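PDB 2A6Z: Emp47p (form2) from Saccharomyces cerevisiae, which acts as a lectin-type cargo receptor in glycoprotein secretion, needed for its partner Emp46p to leave the endoplasmic reticulum. Local coordinates for residues A[72-75]-A[76-80]; A[116-120]-A[121-125]. All coordinates share one frame; numbering follows the deposited sequence. Where two conformers were deposited one is given.

Interaction 1 of 2, residues A[72-75]-A[76-80]; sequences VGYS and GQTDG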
loop_
_atom_site.group_PDB
_atom_site.type_symbol
_atom_site.label_atom_id
_atom_site.label_comp_id
_atom_site.label_asym_id
_atom_site.label_seq_id
_atom_site.Cartn_x
_atom_site.Cartn_y
_atom_site.Cartn_z
ATOM N N VAL A 72 -7.183 2.950 -13.170
ATOM C CA VAL A 72 -7.999 3.184 -14.367
ATOM C C VAL A 72 -7.196 4.045 -15.353
ATOM O O VAL A 72 -6.281 4.772 -14.979
ATOM C CB VAL A 72 -9.371 3.854 -14.055
ATOM C CG1 VAL A 72 -10.244 2.857 -13.292
ATOM C CG2 VAL A 72 -9.182 5.134 -13.269
ATOM N N GLY A 73 -7.615 3.951 -16.621
ATOM C CA GLY A 73 -7.152 4.898 -17.635
ATOM C C GLY A 73 -6.006 4.443 -18.492
ATOM O O GLY A 73 -5.678 5.188 -19.446
ATOM N N TYR A 74 -5.412 3.272 -18.229
ATOM C CA TYR A 74 -4.290 2.852 -19.042
ATOM C C TYR A 74 -4.096 1.319 -18.927
ATOM O O TYR A 74 -4.156 0.744 -17.862
ATOM C CB TYR A 74 -2.976 3.498 -18.579
ATOM C CG TYR A 74 -1.829 3.167 -19.488
ATOM C CD1 TYR A 74 -1.759 3.744 -20.755
ATOM C CD2 TYR A 74 -0.834 2.268 -19.124
ATOM C CE1 TYR A 74 -0.739 3.462 -21.616
ATOM C CE2 TYR A 74 0.198 1.990 -20.024
ATOM C CZ TYR A 74 0.245 2.579 -21.256
ATOM O OH TYR A 74 1.279 2.281 -22.102
ATOM N N SER A 75 -3.841 0.712 -20.076
ATOM C CA SER A 75 -3.445 -0.710 -20.103
ATOM C C SER A 75 -2.138 -0.800 -20.886
ATOM O O SER A 75 -2.053 -0.329 -22.003
ATOM C CB SER A 75 -4.476 -1.501 -20.913
ATOM O OG SER A 75 -4.091 -2.846 -21.054
ATOM N N GLY A 76 -1.151 -1.412 -20.260
ATOM C CA GLY A 76 0.160 -1.616 -20.886
ATOM C C GLY A 76 1.241 -1.606 -19.790
ATOM O O GLY A 76 1.127 -1.129 -18.700
ATOM N N GLN A 77 2.328 -2.276 -20.057
ATOM C CA GLN A 77 3.448 -2.270 -19.112
ATOM C C GLN A 77 4.022 -0.905 -18.923
ATOM O O GLN A 77 4.252 -0.150 -19.863
ATOM C CB GLN A 77 4.507 -3.257 -19.624
ATOM C CG GLN A 77 5.590 -3.367 -18.489
ATOM C CD GLN A 77 6.493 -4.516 -19.060
ATOM O OE1 GLN A 77 7.494 -4.890 -18.541
ATOM N NE2 GLN A 77 5.945 -5.075 -20.165
ATOM N N THR A 78 4.290 -0.486 -17.714
ATOM C CA THR A 78 4.892 0.834 -17.446
ATOM C C THR A 78 5.840 0.599 -16.316
ATOM O O THR A 78 5.831 -0.477 -15.688
ATOM C CB THR A 78 3.854 1.874 -16.978
ATOM O OG1 THR A 78 3.568 1.682 -15.637
ATOM C CG2 THR A 78 2.710 1.943 -17.943
ATOM N N ASP A 79 6.665 1.601 -15.977
ATOM C CA ASP A 79 7.504 1.567 -14.810
ATOM C C ASP A 79 6.854 2.250 -13.592
ATOM O O ASP A 79 7.507 2.481 -12.588
ATOM C CB ASP A 79 8.912 2.093 -15.125
ATOM C CG ASP A 79 8.913 3.567 -15.519
ATOM O OD1 ASP A 79 8.005 4.306 -15.244
ATOM O OD2 ASP A 79 9.910 3.986 -16.190
ATOM N N GLY A 80 5.550 2.512 -13.708
ATOM C CA GLY A 80 4.774 3.018 -12.579
ATOM C C GLY A 80 4.473 1.871 -11.576
ATOM O O GLY A 80 4.875 0.738 -11.739
#
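With CG of Tyr74 anti to the backbone N (chi1 -175°), the phenol swings across the bend of the loop, while Thr78 sends CG2 back from the opposite direction, anti to its own carbonyl carbon. The two side chains meet where Thr78 CG2 lies 3.3 Å from Tyr74 CE2, a tight methyl-to-ring contact made obliquely to the ring. The same ring carbon has a second neighbour: Gly76 O sits at the edge, near the ring plane, 3.5 Å from Tyr74 CE2. Gly76 itself has a positive phi of 149°. The phenol edge thus lies beside the Gly76 backbone, and its hydroxyl is hydrogen-bonded to Asn205 ND2. Asn114 grips the other limb of the loop through two bonds, its ND2 to Gly76 O and its OD1 from Thr78 N. The torsion that directs the Thr78 methyl at the tyrosine also turns OG1 toward the following backbone, where Thr78 OG1 accepts from Gly80 N at 2.9 Å. That bond closes an ST turn just before strand 81-88, within a loop that joins the two sheets of a legume-lectin-like beta sandwich.

Interaction 2 of 2, residues A[116-120]-A[121-125]; sequences GPLGP and TLRGQ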
loop_
_atom_site.group_PDB
_atom_site.type_symbol
_atom_site.label_atom_id
_atom_site.label_comp_id
_atom_site.label_asym_id
_atom_site.label_seq_id
_atom_site.Cartn_x
_atom_site.Cartn_y
_atom_site.Cartn_z
ATOM N N GLY A 116 7.821 -6.226 -13.887
ATOM C CA GLY A 116 8.705 -7.322 -13.602
ATOM C C GLY A 116 8.465 -8.503 -14.552
ATOM O O GLY A 116 7.623 -8.471 -15.436
ATOM N N PRO A 117 9.236 -9.556 -14.340
ATOM C CA PRO A 117 9.306 -10.680 -15.313
ATOM C C PRO A 117 8.081 -11.542 -15.325
ATOM O O PRO A 117 7.965 -12.378 -16.236
ATOM C CB PRO A 117 10.550 -11.455 -14.890
ATOM C CG PRO A 117 10.809 -11.081 -13.497
ATOM C CD PRO A 117 10.255 -9.686 -13.267
ATOM N N LEU A 118 7.170 -11.383 -14.372
ATOM C CA LEU A 118 5.963 -12.237 -14.269
ATOM C C LEU A 118 4.727 -11.460 -14.724
ATOM O O LEU A 118 3.637 -12.028 -14.667
ATOM C CB LEU A 118 5.721 -12.749 -12.853
ATOM C CG LEU A 118 6.943 -13.423 -12.188
ATOM C CD1 LEU A 118 6.511 -13.898 -10.828
ATOM C CD2 LEU A 118 7.580 -14.475 -13.067
ATOM N N GLY A 119 4.892 -10.190 -15.160
ATOM C CA GLY A 119 3.716 -9.381 -15.479
ATOM C C GLY A 119 3.057 -8.845 -14.215
ATOM O O GLY A 119 3.731 -8.707 -13.177
ATOM N N PRO A 120 1.764 -8.491 -14.270
ATOM C CA PRO A 120 1.083 -7.853 -13.110
ATOM C C PRO A 120 1.142 -8.743 -11.883
ATOM O O PRO A 120 0.676 -9.908 -11.889
ATOM C CB PRO A 120 -0.324 -7.646 -13.631
ATOM C CG PRO A 120 -0.203 -7.613 -15.123
ATOM C CD PRO A 120 0.901 -8.601 -15.448
ATOM N N THR A 121 1.665 -8.165 -10.794
ATOM C CA THR A 121 1.871 -8.885 -9.556
ATOM C C THR A 121 1.565 -7.989 -8.352
ATOM O O THR A 121 1.610 -6.746 -8.443
ATOM C CB THR A 121 3.320 -9.373 -9.388
ATOM O OG1 THR A 121 4.261 -8.326 -9.692
ATOM C CG2 THR A 121 3.649 -10.526 -10.324
ATOM N N LEU A 122 1.334 -8.662 -7.223
ATOM C CA LEU A 122 1.460 -8.083 -5.878
ATOM C C LEU A 122 2.642 -8.765 -5.250
ATOM O O LEU A 122 2.693 -9.994 -5.140
ATOM C CB LEU A 122 0.152 -8.285 -5.082
ATOM C CG LEU A 122 0.160 -7.501 -3.737
ATOM C CD1 LEU A 122 -1.298 -7.334 -3.304
ATOM C CD2 LEU A 122 0.926 -8.190 -2.605
ATOM N N ARG A 123 3.605 -7.972 -4.791
ATOM C CA ARG A 123 4.840 -8.487 -4.233
ATOM C C ARG A 123 5.067 -7.907 -2.841
ATOM O O ARG A 123 4.809 -6.718 -2.579
ATOM C CB ARG A 123 6.031 -8.067 -5.107
ATOM C CG ARG A 123 6.069 -8.816 -6.438
ATOM C CD ARG A 123 6.978 -8.111 -7.466
ATOM N NE ARG A 123 7.002 -8.951 -8.723
ATOM C CZ ARG A 123 7.824 -9.948 -8.957
ATOM N NH1 ARG A 123 8.756 -10.321 -8.061
ATOM N NH2 ARG A 123 7.723 -10.600 -10.129
ATOM N N GLY A 124 5.631 -8.736 -1.977
ATOM C CA GLY A 124 6.108 -8.265 -0.647
ATOM C C GLY A 124 7.617 -8.083 -0.692
ATOM O O GLY A 124 8.369 -8.923 -1.192
ATOM N N GLN A 125 8.029 -6.962 -0.117
ATOM C CA GLN A 125 9.423 -6.596 -0.009
ATOM C C GLN A 125 9.726 -6.204 1.469
ATOM O O GLN A 125 8.849 -5.577 2.104
ATOM C CB GLN A 125 9.814 -5.397 -0.891
ATOM C CG GLN A 125 9.240 -5.442 -2.309
ATOM C CD GLN A 125 9.772 -6.451 -3.285
ATOM O OE1 GLN A 125 8.997 -7.058 -4.020
ATOM N NE2 GLN A 125 11.106 -6.616 -3.348
HETATM O O HOH W 1 5.725 -6.698 -11.868
HETATM O O HOH W 2 6.337 -9.337 -12.351
#
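Leu118 and Arg123 meet at about a right angle, the leucine laying its branch against one end of the guanidinium: Leu118 CG and CD1 both lie 3.6 Å from Arg123 NH2, with CG approaching obliquely. Pro117 CD adds a looser contact with the same nitrogen. Leu118 CB also touches the methyl CG2 of Thr121 at 4.0 Å. Polar atoms fill the next layer. The arginine chain runs extended from CG to NE, and Arg123 NE donates to Thr121 OG1 at 3.0 Å, with the hydroxyl 19° out of the guanidinium plane. One water accepts from Leu118 N and from Arg123 NH2 (2.9 Å to the latter) and donates to Gly119 O at 2.8 Å. Another accepts from Gly116 N and is also bonded to Thr121 OG1, 3.1 Å away. Farther out, the type I turn from Gly116 to Gly119, closed by the bond from Gly119 N to Gly116 O, lies in the loop between antiparallel neighbours 108-113 and 121-128, the latter carrying Arg123. Arg123 NH1 binds Ser142 OG, a hydroxyl shared with Gln125, and Tyr139 of helix 138-141 touches both Pro117 and Arg123. Bonds at NE, NH1 and NH2 probably restrict the buried guanidinium's rotation; its positive charge is probably stabilised by neutral dipoles, hydroxyls and water, that also tie turn to strand.

How the interactions relate
Interaction 1 comes first along the chain, in the loop that carries it from strand 63-72 of one seven-stranded antiparallel sheet to strand 81-88 of the other. Interaction 2 follows in the hairpin between strands 108-113 and 121-128 of that second sheet, with strand 108-113 lying directly between 81-88 and 121-128. The centres of interactions 1 and 2 are 14 Å apart; the nearest atoms of interactions 1 and 2 are about 5 Å apart, without touching. Asn114, at the start of the hairpin loop, bridges the gap: it bonds the 76-80 backbone and is touched by Pro120. Thus a crossover between sheets and a neighbouring hairpin are linked at one end of the lectin sandwich.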